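Local coordinates for protein carbonic anhydrase (PDB 3UCO) that probably catalyses the reversible hydration of carbon dioxide to hydrogencarbonate and a proton, as a zinc-dependent beta-class carbonic anhydrase, at residues A[36-41]-A[91-96]; A[72-77]-A[155-160]. All coordinates share one frame; numbering follows the deposited sequence.

Overall arrangement
Contact 1 and contact 2 belong to one mixed sheet and the helices around it. Contact 1 joins the lead-in to strand 42-47 with the turn between helix 80-92 and strand 97-103, two neighbouring parallel strands. Contact 2 lies in the interior, pairing the loop after strand 65-70 with helix 146-167. Their centres are 24 Å apart and their nearest atoms about 12 Å apart. Along the chain the segments alternate, 36-41, 72-77, 91-96, 155-160, and helix 80-92 follows one loop and leads into the other turn. Contact 1, where two strands begin, reaches the second subunit, whereas contact 2 lies beside the zinc site.

Contact 1 (A[36-41]-A[91-96]); sequences GSQAPE and DHLKIK
E41 and I95 bring the two backbones closest, their CA atoms 4.5 Å apart, and from 38 to 41 and from 93 to 96 the chains run in nearly the same direction, 18° apart. The single hydrogen bond between the segments goes from K96 N to E41 O, at 2.9 Å and with a nearly straight N-H...O angle of 165°; the donor lies tilted from the carbonyl plane. K94, with positive phi, is the first residue after the helix to leave helical angles.

Earlier along both segments, L93 and I95 carry the apolar contact. L93 CD1 stands 4.0 Å from P40 CG and sits squarely over the face of the Q38 amide, 4.0 Å from Q38 CD, while the CD2 branch reaches the aliphatic CG of the same glutamine. The Q38 chain, extended beyond CG (chi2 177°), carries its amide past the leucine to the second subunit, where OE1 is hydrogen-bonded to S50 of that chain. I95 CG2 lies 3.3 Å from P40 O and 4.1 Å from P40 CG, and I95 CB rests beside E41 O, whereas the CG1 branch leads away. F66 of strand 65-70 adds a further surface to Q38, P40 and L93.

At the exposed margin E41 and K96 run alongside each other in the same sense. E41 OE1 is 4.1 Å from K96 NZ, too far for a salt bridge, so any attraction is probably mild and solvent-screened. The contact thus rests on one backbone bond and apolar carbons where the beta-alpha-beta crossover through helix 80-92 returns to the sheet; E41-H97 and K96-S182 carry the backbone bonding onward, and Q38 extends it into the subunit interface.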
ATOM      1  N   GLY A  36      30.954  -5.341  -7.975  1.00 54.90           N
ATOM      2  CA  GLY A  36      30.558  -6.474  -7.129  1.00 53.38           C
ATOM      3  C   GLY A  36      30.011  -5.994  -5.802  1.00 53.90           C
ATOM      4  O   GLY A  36      29.622  -6.789  -4.983  1.00 54.60           O
ATOM      5  N   SER A  37      29.928  -4.694  -5.568  1.00 53.65           N
ATOM      6  CA  SER A  37      29.231  -4.231  -4.372  1.00 54.66           C
ATOM      7  C   SER A  37      29.045  -2.708  -4.471  1.00 54.26           C
ATOM      8  O   SER A  37      29.525  -2.109  -5.432  1.00 53.52           O
ATOM      9  CB  SER A  37      30.050  -4.542  -3.098  1.00 54.84           C
ATOM     10  OG  SER A  37      31.334  -3.963  -3.310  1.00 55.60           O
ATOM     11  N   GLN A  38      28.399  -2.126  -3.444  1.00 54.08           N
ATOM     12  CA  GLN A  38      28.202  -0.692  -3.294  1.00 54.76           C
ATOM     13  C   GLN A  38      28.315  -0.342  -1.819  1.00 55.07           C
ATOM     14  O   GLN A  38      28.044  -1.154  -0.934  1.00 54.98           O
ATOM     15  CB  GLN A  38      26.816  -0.265  -3.796  1.00 54.03           C
ATOM     16  CG  GLN A  38      25.680  -1.011  -3.093  1.00 54.44           C
ATOM     17  CD  GLN A  38      24.294  -0.565  -3.522  1.00 56.29           C
ATOM     18  OE1 GLN A  38      24.077   0.592  -3.886  1.00 57.66           O
ATOM     19  NE2 GLN A  38      23.349  -1.501  -3.504  1.00 56.12           N
ATOM     20  N   ALA A  39      28.708   0.888  -1.574  1.00 56.31           N
ATOM     21  CA  ALA A  39      28.864   1.427  -0.234  1.00 58.47           C
ATOM     22  C   ALA A  39      28.563   2.941  -0.376  1.00 59.22           C
ATOM     23  O   ALA A  39      29.437   3.786  -0.153  1.00 61.05           O
ATOM     24  CB  ALA A  39      30.308   1.152   0.300  1.00 56.98           C
ATOM     25  N   PRO A  40      27.326   3.290  -0.801  1.00 59.04           N
ATOM     26  CA  PRO A  40      27.038   4.709  -0.842  1.00 58.19           C
ATOM     27  C   PRO A  40      26.978   5.301   0.590  1.00 57.92           C
ATOM     28  O   PRO A  40      26.708   4.604   1.563  1.00 56.58           O
ATOM     29  CB  PRO A  40      25.654   4.740  -1.503  1.00 57.94           C
ATOM     30  CG  PRO A  40      25.005   3.476  -0.992  1.00 57.69           C
ATOM     31  CD  PRO A  40      26.113   2.470  -1.052  1.00 58.36           C
ATOM     32  N   GLU A  41      27.202   6.596   0.695  1.00 58.37           N
ATOM     33  CA  GLU A  41      27.048   7.286   1.972  1.00 58.59           C
ATOM     34  C   GLU A  41      25.774   8.104   2.097  1.00 56.69           C
ATOM     35  O   GLU A  41      25.408   8.479   3.219  1.00 55.34           O
ATOM     36  CB  GLU A  41      28.259   8.181   2.195  1.00 60.17           C
ATOM     37  CG  GLU A  41      29.550   7.349   2.111  1.00 68.42           C
ATOM     38  CD  GLU A  41      30.642   7.851   3.022  1.00 79.67           C
ATOM     39  OE1 GLU A  41      31.324   6.983   3.650  1.00 82.80           O
ATOM     40  OE2 GLU A  41      30.799   9.107   3.111  1.00 82.95           O
ATOM     41  N   ASP A  91      19.740   0.155   7.530  1.00 54.19           N
ATOM     42  CA  ASP A  91      20.062  -1.115   8.235  1.00 53.91           C
ATOM     43  C   ASP A  91      21.067  -2.042   7.527  1.00 56.13           C
ATOM     44  O   ASP A  91      21.853  -2.720   8.201  1.00 58.14           O
ATOM     45  CB  ASP A  91      18.812  -1.920   8.506  1.00 52.27           C
ATOM     46  CG  ASP A  91      17.925  -1.278   9.527  1.00 53.88           C
ATOM     47  OD1 ASP A  91      18.180  -0.120   9.975  1.00 54.85           O
ATOM     48  OD2 ASP A  91      16.961  -1.935   9.919  1.00 52.88           O
ATOM     49  N   HIS A  92      21.064  -2.123   6.196  1.00 57.29           N
ATOM     50  CA  HIS A  92      22.027  -3.005   5.517  1.00 58.32           C
ATOM     51  C   HIS A  92      23.269  -2.233   5.005  1.00 58.11           C
ATOM     52  O   HIS A  92      24.363  -2.617   5.325  1.00 59.11           O
ATOM     53  CB  HIS A  92      21.365  -3.875   4.439  1.00 58.00           C
ATOM     54  CG  HIS A  92      20.316  -4.824   4.964  1.00 63.98           C
ATOM     55  ND1 HIS A  92      20.430  -6.204   4.864  1.00 68.96           N
ATOM     56  CD2 HIS A  92      19.115  -4.593   5.571  1.00 67.30           C
ATOM     57  CE1 HIS A  92      19.357  -6.774   5.402  1.00 69.51           C
ATOM     58  NE2 HIS A  92      18.549  -5.819   5.849  1.00 68.69           N
ATOM     59  N   LEU A  93      23.126  -1.149   4.248  1.00 57.46           N
ATOM     60  CA  LEU A  93      24.285  -0.503   3.658  1.00 57.52           C
ATOM     61  C   LEU A  93      24.963   0.484   4.629  1.00 58.14           C
ATOM     62  O   LEU A  93      26.053   0.968   4.378  1.00 57.58           O
ATOM     63  CB  LEU A  93      23.923   0.206   2.352  1.00 57.14           C
ATOM     64  CG  LEU A  93      23.387  -0.691   1.241  1.00 56.85           C
ATOM     65  CD1 LEU A  93      22.966   0.198   0.141  1.00 53.38           C
ATOM     66  CD2 LEU A  93      24.401  -1.711   0.765  1.00 55.51           C
ATOM     67  N   LYS A  94      24.302   0.768   5.737  1.00 59.00           N
ATOM     68  CA  LYS A  94      24.780   1.734   6.746  1.00 60.11           C
ATOM     69  C   LYS A  94      25.172   3.058   6.115  1.00 59.52           C
ATOM     70  O   LYS A  94      26.322   3.490   6.231  1.00 60.93           O
ATOM     71  CB  LYS A  94      25.905   1.164   7.662  1.00 60.07           C
ATOM     72  CG  LYS A  94      25.504  -0.041   8.532  1.00 63.30           C
ATOM     73  CD  LYS A  94      26.781  -0.859   8.866  1.00 76.93           C
ATOM     74  CE  LYS A  94      26.585  -2.415   9.023  1.00 82.03           C
ATOM     75  NZ  LYS A  94      25.448  -2.725   9.950  1.00 83.75           N
ATOM     76  N   ILE A  95      24.214   3.718   5.465  1.00 58.41           N
ATOM     77  CA  ILE A  95      24.460   5.064   4.911  1.00 57.05           C
ATOM     78  C   ILE A  95      24.549   6.038   6.089  1.00 57.15           C
ATOM     79  O   ILE A  95      24.288   5.680   7.248  1.00 56.28           O
ATOM     80  CB  ILE A  95      23.397   5.512   3.861  1.00 56.47           C
ATOM     81  CG1 ILE A  95      21.973   5.329   4.402  1.00 55.18           C
ATOM     82  CG2 ILE A  95      23.532   4.753   2.596  1.00 54.74           C
ATOM     83  CD1 ILE A  95      21.324   6.587   4.759  1.00 51.25           C
ATOM     84  N   LYS A  96      24.960   7.253   5.799  1.00 57.72           N
ATOM     85  CA  LYS A  96      25.243   8.238   6.866  1.00 58.62           C
ATOM     86  C   LYS A  96      24.369   9.462   6.731  1.00 57.04           C
ATOM     87  O   LYS A  96      24.103  10.095   7.704  1.00 57.68           O
ATOM     88  CB  LYS A  96      26.733   8.667   6.820  1.00 59.62           C
ATOM     89  CG  LYS A  96      27.684   7.662   7.485  1.00 64.72           C
ATOM     90  CD  LYS A  96      29.128   7.991   7.145  1.00 74.30           C
ATOM     91  CE  LYS A  96      30.044   6.773   7.385  1.00 78.12           C
ATOM     92  NZ  LYS A  96      31.426   7.256   7.694  1.00 81.37           N
TER

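Contact 2 (A[72-77]-A[155-160]); sequences GNLVSN and ELNVEA
N157 presents its side-chain amide to the loop, and its ND2 donates to G72 O over 3.0 Å. The N-H...O angle is a bent 135°, yet the oxygen lies almost in the plane of the N157 amide, and the donor approaches a little out of the carbonyl plane of the glycine. N73 ND2 comes within 3.3 Å of N157 ND2, but both are donors and the pair is a close neighbourhood without a bond; the two amide planes are turned 43° apart. On the other branch of the amide, L74 places its CD2 methyl 3.8 Å from N157 OD1, the two side chains crossing at about a right angle.

The amide's rotation is fixed by bonds at both ends. With CG anti to its backbone N (chi1 -169°), N157 reaches toward the loop, and its OD1 accepts a hydrogen bond from NE2 of Q161, one turn further along. Q161 OE1 in turn accepts a hydrogen bond from V75 N, so one helix face grips the loop at two points. G72, whose positive phi favours glycine, lies about 5 Å from the zinc ion and about 4 Å from the side chain of the zinc ligand C106, and the side chain of N73 is about 4 Å from that of the zinc ligand C47. This is consistent with a second-shell role for the loop.

Outward, L74 packs on D129 and V130 of helix 128-136, N73 and V75 lean on strand 42-47, and V158 turns to L198 of strand 194-202, setting the loop between helices and the central sheet.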
ATOM      1  N   GLY A  72       6.410  13.904  -6.010  1.00 39.96           N
ATOM      2  CA  GLY A  72       6.256  14.878  -4.926  1.00 39.25           C
ATOM      3  C   GLY A  72       7.173  14.578  -3.755  1.00 40.24           C
ATOM      4  O   GLY A  72       6.957  15.094  -2.666  1.00 40.48           O
ATOM      5  N   ASN A  73       8.206  13.758  -3.972  1.00 40.02           N
ATOM      6  CA  ASN A  73       9.157  13.429  -2.906  1.00 41.27           C
ATOM      7  C   ASN A  73       8.523  13.180  -1.509  1.00 41.23           C
ATOM      8  O   ASN A  73       8.937  13.821  -0.497  1.00 41.66           O
ATOM      9  CB  ASN A  73      10.289  14.483  -2.805  1.00 40.79           C
ATOM     10  CG  ASN A  73       9.774  15.899  -2.781  1.00 40.73           C
ATOM     11  OD1 ASN A  73       9.617  16.502  -3.843  1.00 40.48           O
ATOM     12  ND2 ASN A  73       9.548  16.456  -1.581  1.00 35.55           N
ATOM     13  N   LEU A  74       7.569  12.242  -1.456  1.00 40.55           N
ATOM     14  CA  LEU A  74       6.718  12.006  -0.245  1.00 40.13           C
ATOM     15  C   LEU A  74       7.303  10.841   0.511  1.00 40.22           C
ATOM     16  O   LEU A  74       7.734   9.895  -0.129  1.00 40.02           O
ATOM     17  CB  LEU A  74       5.269  11.631  -0.633  1.00 40.09           C
ATOM     18  CG  LEU A  74       4.532  12.619  -1.562  1.00 41.61           C
ATOM     19  CD1 LEU A  74       3.188  12.027  -1.910  1.00 44.39           C
ATOM     20  CD2 LEU A  74       4.394  14.121  -0.955  1.00 38.07           C
ATOM     21  N   VAL A  75       7.312  10.920   1.854  1.00 40.08           N
ATOM     22  CA  VAL A  75       7.823   9.876   2.726  1.00 39.18           C
ATOM     23  C   VAL A  75       6.708   9.484   3.657  1.00 39.86           C
ATOM     24  O   VAL A  75       6.185  10.306   4.373  1.00 41.30           O
ATOM     25  CB  VAL A  75       9.052  10.397   3.551  1.00 40.04           C
ATOM     26  CG1 VAL A  75       9.539   9.361   4.606  1.00 38.77           C
ATOM     27  CG2 VAL A  75      10.234  10.787   2.580  1.00 36.85           C
ATOM     28  N   SER A  76       6.268   8.244   3.641  1.00 40.02           N
ATOM     29  CA  SER A  76       5.217   7.871   4.561  1.00 39.47           C
ATOM     30  C   SER A  76       5.541   6.473   5.150  1.00 39.28           C
ATOM     31  O   SER A  76       6.050   5.593   4.450  1.00 38.62           O
ATOM     32  CB  SER A  76       3.949   7.832   3.773  1.00 39.84           C
ATOM     33  OG  SER A  76       3.022   7.021   4.424  1.00 45.19           O
ATOM     34  N   ASN A  77       5.243   6.280   6.428  1.00 38.32           N
ATOM     35  CA  ASN A  77       5.383   4.976   7.088  1.00 39.31           C
ATOM     36  C   ASN A  77       4.644   3.865   6.411  1.00 39.82           C
ATOM     37  O   ASN A  77       5.026   2.724   6.596  1.00 40.40           O
ATOM     38  CB  ASN A  77       4.968   4.976   8.569  1.00 38.12           C
ATOM     39  CG  ASN A  77       5.813   5.934   9.428  1.00 40.50           C
ATOM     40  OD1 ASN A  77       6.933   6.342   9.049  1.00 43.92           O
ATOM     41  ND2 ASN A  77       5.271   6.323  10.570  1.00 40.05           N
ATOM     42  N   GLU A 155       8.074  24.173  -0.062  1.00 52.49           N
ATOM     43  CA  GLU A 155       8.960  24.274   1.041  1.00 52.85           C
ATOM     44  C   GLU A 155       8.346  23.595   2.224  1.00 52.59           C
ATOM     45  O   GLU A 155       9.043  22.961   3.043  1.00 52.49           O
ATOM     46  CB  GLU A 155       9.205  25.733   1.350  1.00 53.39           C
ATOM     47  CG  GLU A 155      10.218  26.365   0.413  1.00 57.73           C
ATOM     48  CD  GLU A 155      10.151  27.895   0.407  1.00 62.82           C
ATOM     49  OE1 GLU A 155      10.569  28.533  -0.582  1.00 64.74           O
ATOM     50  OE2 GLU A 155       9.655  28.460   1.392  1.00 68.01           O
ATOM     51  N   LEU A 156       7.034  23.752   2.333  1.00 52.15           N
ATOM     52  CA  LEU A 156       6.328  23.176   3.459  1.00 50.91           C
ATOM     53  C   LEU A 156       6.382  21.654   3.343  1.00 50.72           C
ATOM     54  O   LEU A 156       6.586  20.951   4.347  1.00 50.70           O
ATOM     55  CB  LEU A 156       4.891  23.669   3.490  1.00 50.32           C
ATOM     56  CG  LEU A 156       4.753  25.132   3.949  1.00 48.98           C
ATOM     57  CD1 LEU A 156       3.318  25.537   3.797  1.00 47.15           C
ATOM     58  CD2 LEU A 156       5.195  25.322   5.357  1.00 46.20           C
ATOM     59  N   ASN A 157       6.198  21.159   2.117  1.00 49.05           N
ATOM     60  CA  ASN A 157       6.275  19.745   1.895  1.00 47.94           C
ATOM     61  C   ASN A 157       7.657  19.189   2.288  1.00 48.65           C
ATOM     62  O   ASN A 157       7.743  18.160   2.951  1.00 47.73           O
ATOM     63  CB  ASN A 157       6.010  19.435   0.451  1.00 46.99           C
ATOM     64  CG  ASN A 157       5.829  17.959   0.224  1.00 46.57           C
ATOM     65  OD1 ASN A 157       5.169  17.306   1.013  1.00 43.92           O
ATOM     66  ND2 ASN A 157       6.426  17.415  -0.855  1.00 43.35           N
ATOM     67  N   VAL A 158       8.731  19.883   1.882  1.00 49.12           N
ATOM     68  CA  VAL A 158      10.090  19.447   2.202  1.00 49.62           C
ATOM     69  C   VAL A 158      10.269  19.320   3.725  1.00 50.09           C
ATOM     70  O   VAL A 158      10.693  18.272   4.278  1.00 49.89           O
ATOM     71  CB  VAL A 158      11.133  20.392   1.607  1.00 49.91           C
ATOM     72  CG1 VAL A 158      12.446  20.123   2.245  1.00 47.60           C
ATOM     73  CG2 VAL A 158      11.183  20.201   0.100  1.00 47.67           C
ATOM     74  N   GLU A 159       9.842  20.367   4.402  1.00 50.26           N
ATOM     75  CA  GLU A 159       9.868  20.356   5.839  1.00 51.60           C
ATOM     76  C   GLU A 159       9.029  19.202   6.460  1.00 50.52           C
ATOM     77  O   GLU A 159       9.468  18.581   7.449  1.00 50.13           O
ATOM     78  CB  GLU A 159       9.473  21.725   6.404  1.00 52.35           C
ATOM     79  CG  GLU A 159       9.654  21.724   7.921  1.00 58.56           C
ATOM     80  CD  GLU A 159       9.248  22.995   8.617  1.00 66.21           C
ATOM     81  OE1 GLU A 159       8.736  23.953   7.929  1.00 69.40           O
ATOM     82  OE2 GLU A 159       9.439  22.982   9.875  1.00 66.56           O
ATOM     83  N   ALA A 160       7.851  18.923   5.889  1.00 48.49           N
ATOM     84  CA  ALA A 160       6.992  17.853   6.392  1.00 47.53           C
ATOM     85  C   ALA A 160       7.662  16.478   6.211  1.00 46.36           C
ATOM     86  O   ALA A 160       7.651  15.644   7.134  1.00 45.54           O
ATOM     87  CB  ALA A 160       5.636  17.871   5.697  1.00 47.30           C
TER